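Local coordinates for protein cocosin 1 acidic chain (Cocos nucifera, PDB 5WPW) that serves as a hexameric 11S seed storage globulin of coconut, a nutrient reservoir built from paired cupin domains and also a potential food allergen, at residues A[10-15]-A[334-339]; A[304-309]-A[364-369]; A[308-313]-A[338-343]. The protein carries 2 engineered substitutions. All coordinates share one frame; numbering follows the deposited sequence.

Contact 1: residues A[10-15]-A[334-339]; sequences ALEPTR and ELRQGQ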
ATOM      1  N   ALA A  10       9.973 -14.215 -36.811  1.00 42.72           N
ATOM      2  CA  ALA A  10       9.997 -15.298 -35.842  1.00 45.01           C
ATOM      3  C   ALA A  10      11.439 -15.680 -35.542  1.00 43.42           C
ATOM      4  O   ALA A  10      12.304 -15.651 -36.423  1.00 48.49           O
ATOM      5  CB  ALA A  10       9.215 -16.501 -36.365  1.00 42.47           C
ATOM      6  N   LEU A  11      11.706 -15.999 -34.284  1.00 40.13           N
ATOM      7  CA  LEU A  11      13.058 -16.230 -33.813  1.00 39.13           C
ATOM      8  C   LEU A  11      13.243 -17.682 -33.402  1.00 36.80           C
ATOM      9  O   LEU A  11      12.299 -18.366 -33.001  1.00 35.59           O
ATOM     10  CB  LEU A  11      13.392 -15.317 -32.627  1.00 43.41           C
ATOM     11  CG  LEU A  11      13.509 -13.831 -32.954  1.00 44.43           C
ATOM     12  CD1 LEU A  11      13.388 -12.987 -31.696  1.00 43.15           C
ATOM     13  CD2 LEU A  11      14.817 -13.552 -33.669  1.00 48.06           C
ATOM     14  N   GLU A  12      14.483 -18.131 -33.497  1.00 41.59           N
ATOM     15  CA  GLU A  12      14.914 -19.445 -33.062  1.00 41.54           C
ATOM     16  C   GLU A  12      16.255 -19.277 -32.374  1.00 37.55           C
ATOM     17  O   GLU A  12      16.901 -18.229 -32.503  1.00 41.38           O
ATOM     18  CB  GLU A  12      15.018 -20.426 -34.241  1.00 42.03           C
ATOM     19  CG  GLU A  12      13.740 -21.194 -34.473  1.00 42.41           C
ATOM     20  CD  GLU A  12      13.938 -22.403 -35.368  1.00 48.08           C
ATOM     21  OE1 GLU A  12      14.811 -23.252 -35.056  1.00 49.34           O
ATOM     22  OE2 GLU A  12      13.211 -22.495 -36.380  1.00 50.22           O
ATOM     23  N   PRO A  13      16.684 -20.268 -31.595  1.00 36.47           N
ATOM     24  CA  PRO A  13      17.953 -20.147 -30.867  1.00 44.06           C
ATOM     25  C   PRO A  13      19.153 -19.977 -31.792  1.00 45.14           C
ATOM     26  O   PRO A  13      19.287 -20.668 -32.805  1.00 50.96           O
ATOM     27  CB  PRO A  13      18.027 -21.461 -30.090  1.00 41.00           C
ATOM     28  CG  PRO A  13      16.603 -21.794 -29.836  1.00 40.91           C
ATOM     29  CD  PRO A  13      15.871 -21.384 -31.083  1.00 41.24           C
ATOM     30  N   THR A  14      20.041 -19.053 -31.422  1.00 43.02           N
ATOM     31  CA  THR A  14      21.243 -18.789 -32.207  1.00 48.90           C
ATOM     32  C   THR A  14      22.383 -19.731 -31.839  1.00 50.50           C
ATOM     33  O   THR A  14      23.008 -20.321 -32.721  1.00 52.26           O
ATOM     34  CB  THR A  14      21.702 -17.338 -32.036  1.00 47.80           C
ATOM     35  OG1 THR A  14      21.931 -17.062 -30.647  1.00 52.97           O
ATOM     36  CG2 THR A  14      20.655 -16.392 -32.575  1.00 48.94           C
ATOM     37  N   ARG A  15      22.673 -19.883 -30.553  1.00 49.96           N
ATOM     38  CA  ARG A  15      23.744 -20.769 -30.128  1.00 46.65           C
ATOM     39  C   ARG A  15      23.199 -21.836 -29.191  1.00 49.99           C
ATOM     40  O   ARG A  15      22.185 -21.643 -28.510  1.00 49.62           O
ATOM     41  CB  ARG A  15      24.903 -19.983 -29.490  1.00 51.52           C
ATOM     42  CG  ARG A  15      24.874 -19.806 -27.995  1.00 55.29           C
ATOM     43  CD  ARG A  15      26.193 -19.187 -27.558  1.00 57.00           C
ATOM     44  NE  ARG A  15      26.139 -18.567 -26.236  1.00 59.52           N
ATOM     45  CZ  ARG A  15      25.499 -17.434 -25.960  1.00 57.26           C
ATOM     46  NH1 ARG A  15      24.837 -16.793 -26.915  1.00 56.45           N
ATOM     47  NH2 ARG A  15      25.528 -16.942 -24.724  1.00 51.40           N
ATOM     48  N   GLU A 334       3.507 -17.411 -40.586  1.00 39.59           N
ATOM     49  CA  GLU A 334       3.098 -18.546 -39.787  1.00 42.03           C
ATOM     50  C   GLU A 334       3.956 -18.588 -38.529  1.00 44.09           C
ATOM     51  O   GLU A 334       4.980 -17.919 -38.429  1.00 47.90           O
ATOM     52  CB  GLU A 334       3.230 -19.838 -40.616  1.00 44.01           C
ATOM     53  CG  GLU A 334       2.750 -21.144 -39.953  1.00 49.16           C
ATOM     54  CD  GLU A 334       2.792 -22.365 -40.891  1.00 52.24           C
ATOM     55  OE1 GLU A 334       3.859 -23.021 -40.985  1.00 51.01           O
ATOM     56  OE2 GLU A 334       1.749 -22.691 -41.502  1.00 55.15           O
ATOM     57  N   LEU A 335       3.515 -19.348 -37.550  1.00 43.01           N
ATOM     58  CA  LEU A 335       4.367 -19.714 -36.435  1.00 37.71           C
ATOM     59  C   LEU A 335       4.203 -21.210 -36.247  1.00 38.44           C
ATOM     60  O   LEU A 335       3.085 -21.727 -36.362  1.00 37.33           O
ATOM     61  CB  LEU A 335       3.994 -18.952 -35.148  1.00 39.52           C
ATOM     62  CG  LEU A 335       4.697 -17.646 -34.771  1.00 38.46           C
ATOM     63  CD1 LEU A 335       4.374 -17.303 -33.331  1.00 38.05           C
ATOM     64  CD2 LEU A 335       6.197 -17.724 -34.940  1.00 39.48           C
ATOM     65  N   ARG A 336       5.305 -21.908 -35.977  1.00 37.32           N
ATOM     66  CA  ARG A 336       5.218 -23.331 -35.693  1.00 36.47           C
ATOM     67  C   ARG A 336       5.968 -23.632 -34.406  1.00 37.68           C
ATOM     68  O   ARG A 336       6.613 -22.758 -33.815  1.00 30.59           O
ATOM     69  CB  ARG A 336       5.756 -24.179 -36.857  1.00 42.52           C
ATOM     70  CG  ARG A 336       7.127 -23.763 -37.337  1.00 43.08           C
ATOM     71  CD  ARG A 336       7.472 -24.367 -38.708  1.00 52.35           C
ATOM     72  NE  ARG A 336       8.662 -23.740 -39.284  1.00 54.08           N
ATOM     73  CZ  ARG A 336       9.902 -23.946 -38.846  1.00 58.82           C
ATOM     74  NH1 ARG A 336      10.124 -24.766 -37.823  1.00 53.79           N
ATOM     75  NH2 ARG A 336      10.923 -23.326 -39.430  1.00 58.61           N
ATOM     76  N   GLN A 337       5.854 -24.887 -33.973  1.00 35.17           N
ATOM     77  CA  GLN A 337       6.487 -25.344 -32.745  1.00 35.20           C
ATOM     78  C   GLN A 337       7.952 -24.920 -32.668  1.00 41.83           C
ATOM     79  O   GLN A 337       8.727 -25.091 -33.620  1.00 37.67           O
ATOM     80  CB  GLN A 337       6.372 -26.864 -32.636  1.00 38.78           C
ATOM     81  CG  GLN A 337       7.181 -27.458 -31.490  1.00 37.81           C
ATOM     82  CD  GLN A 337       6.811 -28.893 -31.194  1.00 46.29           C
ATOM     83  OE1 GLN A 337       5.634 -29.263 -31.244  1.00 47.93           O
ATOM     84  NE2 GLN A 337       7.815 -29.718 -30.900  1.00 41.70           N
ATOM     85  N   GLY A 338       8.324 -24.347 -31.525  1.00 36.35           N
ATOM     86  CA  GLY A 338       9.697 -23.969 -31.258  1.00 34.68           C
ATOM     87  C   GLY A 338      10.074 -22.565 -31.663  1.00 36.68           C
ATOM     88  O   GLY A 338      11.205 -22.146 -31.391  1.00 39.21           O
ATOM     89  N   GLN A 339       9.167 -21.814 -32.283  1.00 31.26           N
ATOM     90  CA  GLN A 339       9.465 -20.457 -32.711  1.00 30.75           C
ATOM     91  C   GLN A 339       8.911 -19.427 -31.736  1.00 28.96           C
ATOM     92  O   GLN A 339       7.894 -19.642 -31.068  1.00 29.20           O
ATOM     93  CB  GLN A 339       8.896 -20.189 -34.101  1.00 31.10           C
ATOM     94  CG  GLN A 339       9.234 -21.303 -35.071  1.00 41.45           C
ATOM     95  CD  GLN A 339       8.898 -20.952 -36.488  1.00 41.56           C
ATOM     96  OE1 GLN A 339       7.831 -20.428 -36.770  1.00 46.27           O
ATOM     97  NE2 GLN A 339       9.817 -21.242 -37.398  1.00 50.56           N
TER

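Contact 2: residues A[304-309]-A[364-369]; sequences NINAHS and KTSDRA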
ATOM      1  N   ASN A 304      -1.601  -5.041 -26.736  1.00 26.13           N
ATOM      2  CA  ASN A 304      -1.188  -5.110 -25.348  1.00 23.60           C
ATOM      3  C   ASN A 304      -1.076  -3.700 -24.801  1.00 17.80           C
ATOM      4  O   ASN A 304      -0.369  -2.863 -25.368  1.00 23.42           O
ATOM      5  CB  ASN A 304       0.152  -5.824 -25.208  1.00 27.51           C
ATOM      6  CG  ASN A 304       0.028  -7.299 -25.459  1.00 25.71           C
ATOM      7  OD1 ASN A 304      -0.451  -8.041 -24.605  1.00 26.65           O
ATOM      8  ND2 ASN A 304       0.436  -7.734 -26.644  1.00 24.18           N
ATOM      9  N   ILE A 305      -1.742  -3.465 -23.676  1.00 20.25           N
ATOM     10  CA  ILE A 305      -1.862  -2.115 -23.144  1.00 20.71           C
ATOM     11  C   ILE A 305      -0.601  -1.711 -22.408  1.00 22.67           C
ATOM     12  O   ILE A 305      -0.051  -0.625 -22.637  1.00 20.22           O
ATOM     13  CB  ILE A 305      -3.086  -2.012 -22.220  1.00 21.46           C
ATOM     14  CG1 ILE A 305      -4.375  -2.020 -23.047  1.00 22.77           C
ATOM     15  CG2 ILE A 305      -3.006  -0.761 -21.373  1.00 19.30           C
ATOM     16  CD1 ILE A 305      -5.594  -2.206 -22.204  1.00 23.09           C
ATOM     17  N   ASN A 306      -0.123  -2.577 -21.513  1.00 22.47           N
ATOM     18  CA  ASN A 306       0.882  -2.162 -20.535  1.00 17.21           C
ATOM     19  C   ASN A 306       2.103  -3.071 -20.538  1.00 24.61           C
ATOM     20  O   ASN A 306       2.846  -3.089 -19.556  1.00 25.31           O
ATOM     21  CB  ASN A 306       0.267  -2.105 -19.126  1.00 22.42           C
ATOM     22  CG  ASN A 306      -0.369  -3.416 -18.678  1.00 29.29           C
ATOM     23  OD1 ASN A 306      -0.627  -4.344 -19.473  1.00 29.50           O
ATOM     24  ND2 ASN A 306      -0.647  -3.494 -17.386  1.00 28.88           N
ATOM     25  N   ALA A 307       2.365  -3.780 -21.638  1.00 21.91           N
ATOM     26  CA  ALA A 307       3.456  -4.754 -21.624  1.00 22.78           C
ATOM     27  C   ALA A 307       3.798  -5.174 -23.049  1.00 27.43           C
ATOM     28  O   ALA A 307       2.967  -5.077 -23.958  1.00 24.00           O
ATOM     29  CB  ALA A 307       3.089  -5.980 -20.792  1.00 22.92           C
ATOM     30  N   HIS A 308       5.038  -5.634 -23.229  1.00 21.51           N
ATOM     31  CA  HIS A 308       5.401  -6.411 -24.404  1.00 21.42           C
ATOM     32  C   HIS A 308       4.966  -7.854 -24.187  1.00 26.21           C
ATOM     33  O   HIS A 308       4.847  -8.320 -23.048  1.00 23.02           O
ATOM     34  CB  HIS A 308       6.909  -6.399 -24.677  1.00 23.90           C
ATOM     35  CG  HIS A 308       7.536  -5.037 -24.709  1.00 29.28           C
ATOM     36  ND1 HIS A 308       7.247  -4.101 -25.680  1.00 28.28           N
ATOM     37  CD2 HIS A 308       8.474  -4.473 -23.912  1.00 28.54           C
ATOM     38  CE1 HIS A 308       7.959  -3.011 -25.467  1.00 30.45           C
ATOM     39  NE2 HIS A 308       8.709  -3.209 -24.399  1.00 30.25           N
ATOM     40  N   SER A 309       4.756  -8.566 -25.294  1.00 23.97           N
ATOM     41  CA  SER A 309       4.367  -9.965 -25.272  1.00 22.60           C
ATOM     42  C   SER A 309       5.447 -10.790 -25.965  1.00 28.86           C
ATOM     43  O   SER A 309       5.773 -10.544 -27.136  1.00 32.65           O
ATOM     44  CB  SER A 309       3.010 -10.155 -25.952  1.00 30.17           C
ATOM     45  OG  SER A 309       2.548 -11.488 -25.830  1.00 27.51           O
ATOM     46  N   LYS A 364       4.597 -11.811 -20.554  1.00 24.91           N
ATOM     47  CA  LYS A 364       4.384 -10.377 -20.737  1.00 21.39           C
ATOM     48  C   LYS A 364       5.140  -9.616 -19.666  1.00 24.21           C
ATOM     49  O   LYS A 364       5.237 -10.075 -18.528  1.00 21.04           O
ATOM     50  CB  LYS A 364       2.885 -10.056 -20.729  1.00 25.35           C
ATOM     51  CG  LYS A 364       2.131 -10.853 -21.823  1.00 23.37           C
ATOM     52  CD  LYS A 364       0.651 -10.472 -21.978  1.00 27.68           C
ATOM     53  CE  LYS A 364       0.030 -11.172 -23.204  1.00 28.94           C
ATOM     54  NZ  LYS A 364      -1.286 -10.559 -23.565  1.00 29.11           N
ATOM     55  N   THR A 365       5.668  -8.442 -20.050  1.00 21.28           N
ATOM     56  CA  THR A 365       6.626  -7.673 -19.245  1.00 22.32           C
ATOM     57  C   THR A 365       5.929  -6.727 -18.272  1.00 24.47           C
ATOM     58  O   THR A 365       6.301  -5.558 -18.139  1.00 27.08           O
ATOM     59  CB  THR A 365       7.607  -6.908 -20.139  1.00 23.60           C
ATOM     60  OG1 THR A 365       6.930  -5.921 -20.925  1.00 26.04           O
ATOM     61  CG2 THR A 365       8.364  -7.849 -21.066  1.00 24.56           C
ATOM     62  N   SER A 366       4.915  -7.232 -17.570  1.00 23.28           N
ATOM     63  CA  SER A 366       4.248  -6.467 -16.538  1.00 25.02           C
ATOM     64  C   SER A 366       3.473  -7.440 -15.677  1.00 21.63           C
ATOM     65  O   SER A 366       2.923  -8.427 -16.175  1.00 25.66           O
ATOM     66  CB  SER A 366       3.295  -5.415 -17.142  1.00 28.22           C
ATOM     67  OG  SER A 366       2.751  -4.567 -16.142  1.00 31.23           O
ATOM     68  N   ASP A 367       3.405  -7.147 -14.389  1.00 23.39           N
ATOM     69  CA  ASP A 367       2.346  -7.772 -13.639  1.00 26.98           C
ATOM     70  C   ASP A 367       1.012  -7.248 -14.166  1.00 31.38           C
ATOM     71  O   ASP A 367       0.902  -6.103 -14.625  1.00 31.69           O
ATOM     72  CB  ASP A 367       2.456  -7.492 -12.147  1.00 24.07           C
ATOM     73  CG  ASP A 367       1.359  -8.191 -11.369  1.00 29.75           C
ATOM     74  OD1 ASP A 367       0.904  -9.275 -11.849  1.00 29.68           O
ATOM     75  OD2 ASP A 367       0.947  -7.680 -10.305  1.00 29.42           O
ATOM     76  N   ARG A 368       0.006  -8.109 -14.106  1.00 27.63           N
ATOM     77  CA  ARG A 368      -1.360  -7.787 -14.515  1.00 30.85           C
ATOM     78  C   ARG A 368      -1.362  -7.163 -15.907  1.00 29.96           C
ATOM     79  O   ARG A 368      -1.942  -6.104 -16.161  1.00 21.68           O
ATOM     80  CB  ARG A 368      -2.035  -6.906 -13.461  1.00 32.30           C
ATOM     81  CG  ARG A 368      -2.005  -7.621 -12.104  1.00 33.46           C
ATOM     82  CD  ARG A 368      -2.859  -6.995 -11.037  1.00 38.79           C
ATOM     83  NE  ARG A 368      -2.567  -5.581 -10.869  1.00 45.30           N
ATOM     84  CZ  ARG A 368      -3.094  -4.826  -9.910  1.00 55.80           C
ATOM     85  NH1 ARG A 368      -3.924  -5.373  -9.025  1.00 47.64           N
ATOM     86  NH2 ARG A 368      -2.779  -3.534  -9.825  1.00 56.50           N
ATOM     87  N   ALA A 369      -0.645  -7.821 -16.808  1.00 23.58           N
ATOM     88  CA  ALA A 369      -0.665  -7.420 -18.203  1.00 28.28           C
ATOM     89  C   ALA A 369      -2.096  -7.502 -18.715  1.00 27.00           C
ATOM     90  O   ALA A 369      -2.838  -8.435 -18.387  1.00 29.46           O
ATOM     91  CB  ALA A 369       0.256  -8.332 -19.024  1.00 25.12           C
TER

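Contact 3: residues A[308-313]-A[338-343]; sequences HSIMYC and GQLLIV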
ATOM      1  N   HIS A 308       5.038  -5.634 -23.229  1.00 21.51           N
ATOM      2  CA  HIS A 308       5.401  -6.411 -24.404  1.00 21.42           C
ATOM      3  C   HIS A 308       4.966  -7.854 -24.187  1.00 26.21           C
ATOM      4  O   HIS A 308       4.847  -8.320 -23.048  1.00 23.02           O
ATOM      5  CB  HIS A 308       6.909  -6.399 -24.677  1.00 23.90           C
ATOM      6  CG  HIS A 308       7.536  -5.037 -24.709  1.00 29.28           C
ATOM      7  ND1 HIS A 308       7.247  -4.101 -25.680  1.00 28.28           N
ATOM      8  CD2 HIS A 308       8.474  -4.473 -23.912  1.00 28.54           C
ATOM      9  CE1 HIS A 308       7.959  -3.011 -25.467  1.00 30.45           C
ATOM     10  NE2 HIS A 308       8.709  -3.209 -24.399  1.00 30.25           N
ATOM     11  N   SER A 309       4.756  -8.566 -25.294  1.00 23.97           N
ATOM     12  CA  SER A 309       4.367  -9.965 -25.272  1.00 22.60           C
ATOM     13  C   SER A 309       5.447 -10.790 -25.965  1.00 28.86           C
ATOM     14  O   SER A 309       5.773 -10.544 -27.136  1.00 32.65           O
ATOM     15  CB  SER A 309       3.010 -10.155 -25.952  1.00 30.17           C
ATOM     16  OG  SER A 309       2.548 -11.488 -25.830  1.00 27.51           O
ATOM     17  N   ILE A 310       5.997 -11.765 -25.243  1.00 24.76           N
ATOM     18  CA  ILE A 310       6.986 -12.696 -25.778  1.00 29.01           C
ATOM     19  C   ILE A 310       6.249 -14.005 -26.024  1.00 26.61           C
ATOM     20  O   ILE A 310       5.938 -14.754 -25.095  1.00 28.36           O
ATOM     21  CB  ILE A 310       8.178 -12.877 -24.837  1.00 30.00           C
ATOM     22  CG1 ILE A 310       8.885 -11.541 -24.629  1.00 26.22           C
ATOM     23  CG2 ILE A 310       9.170 -13.870 -25.425  1.00 28.04           C
ATOM     24  CD1 ILE A 310       8.457 -10.801 -23.395  1.00 31.79           C
ATOM     25  N   MET A 311       5.957 -14.282 -27.286  1.00 27.83           N
ATOM     26  CA  MET A 311       5.099 -15.397 -27.644  1.00 29.47           C
ATOM     27  C   MET A 311       5.953 -16.551 -28.149  1.00 31.40           C
ATOM     28  O   MET A 311       6.795 -16.357 -29.038  1.00 32.62           O
ATOM     29  CB  MET A 311       4.103 -14.974 -28.717  1.00 32.73           C
ATOM     30  CG  MET A 311       3.063 -16.019 -29.018  1.00 36.01           C
ATOM     31  SD  MET A 311       1.834 -15.459 -30.229  1.00 59.12           S
ATOM     32  CE  MET A 311       2.126 -13.706 -30.211  1.00 30.28           C
ATOM     33  N   TYR A 312       5.706 -17.748 -27.614  1.00 30.39           N
ATOM     34  CA  TYR A 312       6.428 -18.965 -27.981  1.00 29.68           C
ATOM     35  C   TYR A 312       5.422 -20.032 -28.376  1.00 32.67           C
ATOM     36  O   TYR A 312       4.533 -20.361 -27.586  1.00 31.96           O
ATOM     37  CB  TYR A 312       7.292 -19.460 -26.815  1.00 30.12           C
ATOM     38  CG  TYR A 312       8.037 -20.739 -27.106  1.00 34.86           C
ATOM     39  CD1 TYR A 312       9.177 -20.727 -27.893  1.00 38.24           C
ATOM     40  CD2 TYR A 312       7.600 -21.960 -26.602  1.00 35.71           C
ATOM     41  CE1 TYR A 312       9.866 -21.886 -28.166  1.00 37.12           C
ATOM     42  CE2 TYR A 312       8.289 -23.135 -26.878  1.00 33.23           C
ATOM     43  CZ  TYR A 312       9.427 -23.078 -27.653  1.00 36.48           C
ATOM     44  OH  TYR A 312      10.127 -24.217 -27.950  1.00 41.75           O
ATOM     45  N   CYS A 313       5.564 -20.595 -29.575  1.00 25.96           N
ATOM     46  CA  CYS A 313       4.599 -21.594 -30.042  1.00 30.92           C
ATOM     47  C   CYS A 313       5.018 -22.989 -29.572  1.00 27.06           C
ATOM     48  O   CYS A 313       6.140 -23.437 -29.843  1.00 31.86           O
ATOM     49  CB  CYS A 313       4.445 -21.549 -31.559  1.00 33.12           C
ATOM     50  SG  CYS A 313       3.397 -22.896 -32.183  1.00 31.81           S
ATOM     51  N   GLY A 338       8.324 -24.347 -31.525  1.00 36.35           N
ATOM     52  CA  GLY A 338       9.697 -23.969 -31.258  1.00 34.68           C
ATOM     53  C   GLY A 338      10.074 -22.565 -31.663  1.00 36.68           C
ATOM     54  O   GLY A 338      11.205 -22.146 -31.391  1.00 39.21           O
ATOM     55  N   GLN A 339       9.167 -21.814 -32.283  1.00 31.26           N
ATOM     56  CA  GLN A 339       9.465 -20.457 -32.711  1.00 30.75           C
ATOM     57  C   GLN A 339       8.911 -19.427 -31.736  1.00 28.96           C
ATOM     58  O   GLN A 339       7.894 -19.642 -31.068  1.00 29.20           O
ATOM     59  CB  GLN A 339       8.896 -20.189 -34.101  1.00 31.10           C
ATOM     60  CG  GLN A 339       9.234 -21.303 -35.071  1.00 41.45           C
ATOM     61  CD  GLN A 339       8.898 -20.952 -36.488  1.00 41.56           C
ATOM     62  OE1 GLN A 339       7.831 -20.428 -36.770  1.00 46.27           O
ATOM     63  NE2 GLN A 339       9.817 -21.242 -37.398  1.00 50.56           N
ATOM     64  N   LEU A 340       9.549 -18.278 -31.746  1.00 31.56           N
ATOM     65  CA  LEU A 340       9.294 -17.216 -30.792  1.00 31.01           C
ATOM     66  C   LEU A 340       9.022 -15.928 -31.544  1.00 30.78           C
ATOM     67  O   LEU A 340       9.650 -15.650 -32.573  1.00 32.16           O
ATOM     68  CB  LEU A 340      10.481 -17.056 -29.860  1.00 31.12           C
ATOM     69  CG  LEU A 340      10.434 -15.979 -28.788  1.00 35.39           C
ATOM     70  CD1 LEU A 340      11.156 -16.481 -27.553  1.00 31.97           C
ATOM     71  CD2 LEU A 340      11.091 -14.729 -29.320  1.00 31.88           C
ATOM     72  N   LEU A 341       8.099 -15.132 -31.016  1.00 28.54           N
ATOM     73  CA  LEU A 341       7.739 -13.861 -31.632  1.00 26.54           C
ATOM     74  C   LEU A 341       7.541 -12.848 -30.520  1.00 26.34           C
ATOM     75  O   LEU A 341       6.739 -13.087 -29.616  1.00 27.99           O
ATOM     76  CB  LEU A 341       6.447 -13.971 -32.452  1.00 29.28           C
ATOM     77  CG  LEU A 341       5.967 -12.720 -33.182  1.00 26.19           C
ATOM     78  CD1 LEU A 341       6.988 -12.335 -34.261  1.00 35.01           C
ATOM     79  CD2 LEU A 341       4.545 -12.895 -33.791  1.00 31.11           C
ATOM     80  N   ILE A 342       8.221 -11.715 -30.615  1.00 29.98           N
ATOM     81  CA  ILE A 342       7.987 -10.599 -29.700  1.00 30.05           C
ATOM     82  C   ILE A 342       6.977  -9.637 -30.316  1.00 30.91           C
ATOM     83  O   ILE A 342       7.201  -9.087 -31.401  1.00 29.76           O
ATOM     84  CB  ILE A 342       9.289  -9.867 -29.374  1.00 28.04           C
ATOM     85  CG1 ILE A 342      10.427 -10.855 -29.117  1.00 32.03           C
ATOM     86  CG2 ILE A 342       9.076  -8.922 -28.183  1.00 35.59           C
ATOM     87  CD1 ILE A 342      10.353 -11.545 -27.824  1.00 32.94           C
ATOM     88  N   VAL A 343       5.890  -9.383 -29.598  1.00 26.02           N
ATOM     89  CA  VAL A 343       4.922  -8.381 -30.019  1.00 28.42           C
ATOM     90  C   VAL A 343       5.072  -7.180 -29.088  1.00 28.27           C
ATOM     91  O   VAL A 343       4.774  -7.276 -27.888  1.00 25.80           O
ATOM     92  CB  VAL A 343       3.500  -8.947 -30.021  1.00 24.41           C
ATOM     93  CG1 VAL A 343       2.496  -7.939 -30.602  1.00 26.51           C
ATOM     94  CG2 VAL A 343       3.474 -10.285 -30.848  1.00 28.34           C
TER

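Contact 1: residues A[10-15]-A[334-339]
Ala10 puts its methyl group straight against the Leu335 side chain, with Ala10 CB 3.6 Å from Leu335 CD2, and this is the close-fitting end of the contact, with Leu335 buried. Next along, the Leu11 carbonyl rests on the backbone at Gln339, and the 3.5 Å between Leu11 O and Gln339 CA suits a weak CA-H...O contact. Gln339 is held by its own segment. Its chain runs extended beyond CG to the end of the strand, where Gln339 OE1 accepts the N-H of Arg336 at 3.0 Å; the donor sits well above the carbonyl plane, not on a lone pair. The Gln339 N to Arg336 O bond closes a type II beta turn, with Gly338 in the third position at a positive phi of 91°, where a CB would run into the carbonyl oxygen of Gln337.

The solvent side is much looser. Glu12 and Arg336 are both exposed, and their charges make only a long salt bridge, Glu12 OE2 to Arg336 NH2 at 3.9 Å, with carboxylate and guanidinium planes practically perpendicular at 89°. Gln339 NE2 lies over the centre of one guanidinium face, 3.0 Å above its plane; both groups are donors, so this is contact without a hydrogen bond. The same NE2 is 3.8 Å from Glu12 OE2, and the carboxylate may ease the crowding of donors. Leu11 turns the other way, onto Phe34 of helix 32-37. The loop before strand 15-19, in the first cupin part of the chain, is thus laid along the turn after strand 329-336 of the second, an interdomain seam of the two-cupin 11S globulin fold.

Contact 2: residues A[304-309]-A[364-369]
Lys364 reaches across Asn304 at about a right angle, at one end of the jelly-roll barrel of the second cupin domain, where the loop between strands 298-304 and 309-314 meets the one after strand 357-364. Extended beyond CG, the lysine chain passes Ser309 OG and brings Lys364 NZ to Asn304 OD1 at 2.8 Å, in the plane of the amide carbonyl. A long, weak ion pair with Glu289 is its second partner. Thr365 stands obliquely to His308: Thr365 OG1, between the backbone N and the carbonyl carbon (chi1 64°), accepts the N-H of His308 at 3.0 Å, while Thr365 N returns a bond to His308 O. Gln345 N holds His308 ND1 within the chain. Bonds to Gln148 of a neighbouring subunit, Thr365 OG1 with its OE1 and, weakly, His308 NE2 with its O, put this end at the interface. Between the polar groups sits the Ala307 methyl, its CB 3.7 Å from Ser366 CB and 4.1 Å from Ala369 CB. Asn306 spans the far end with both amide atoms: OD1 takes Met370 N, and Asn306 ND2 gives Arg368 O a nearly straight bond of 3.2 Å, the oxygen lying in the amide plane.

Contact 3: residues A[308-313]-A[338-343]
Met311 O is gripped twice from the neighbouring strand: Leu341 N donates to it at 2.7 Å, in the carbonyl plane, and the CA-H of Leu340 leans on the same oxygen. Met311 N answers with an equally short bond to Leu341 O. The ladder goes on to Ser309 and Val343, joined by two bonds, and at the other end Cys313 N meets Gln339 O while Gly338 N meets Cys313 O, each at 2.9 Å. Gln339 O takes a further CA-H contact from Tyr312.

The side chains sort onto two faces. Ile310, Leu340 and Ile342 lie side by side and point the same way; Ile342 CD1 lies against the branch of Ile310, equally close to CG1 and CG2 at 3.5 Å. This face packs against helix 32-37 of the first cupin domain, Leu340 on Phe34 and Ile342 on Ala37. The strands are antiparallel, and 340-343 is the outermost strand, within the chain, of one sheet of the second cupin's jelly roll. Its other face turns to strand 348-354, with Met311 and Val343 both on Met349.

Met311 leaves the backbone with CG anti to N and then bends sharply at its end; a nearly eclipsed chi3 of -15° brings Met311 CE across to Val343 CG2, 3.7 Å away, at some likely torsional cost. Tyr312 CG is likewise anti to its backbone N (chi1 178°), which sends the ring, from the same face as Ile310 and Leu340, out toward Gln339 and Gly338, with Leu340 CB at its edge. CE1 passes the Gly338 carbonyl, and Tyr312 OH arrives 3.3 Å from Gly338 CA, where Arg43 NH2 offers it a weak hydrogen bond.

Contacts 1 and 3 are next-door neighbours, centres 9 Å apart, and they share Gly338 and Gln339. Strand 340-343 pairs with 309-313 on one side, and the loop 10-15 joins its other side through a probable hydrogen bond from Leu11 N to Leu340 O, 2.7 Å long. Contacts 2 and 3 start from the same piece of chain, sharing His308 and Ser309; their centres are 13 Å apart, and Thr365 CG2 packs on Ile310 CD1 at 3.8 Å. Contacts 1 and 2 do not touch: their centres are 21 Å apart and their nearest atoms about 9 Å. Contact 3 therefore lies between an interdomain seam and loops bordering another subunit of the hexamer.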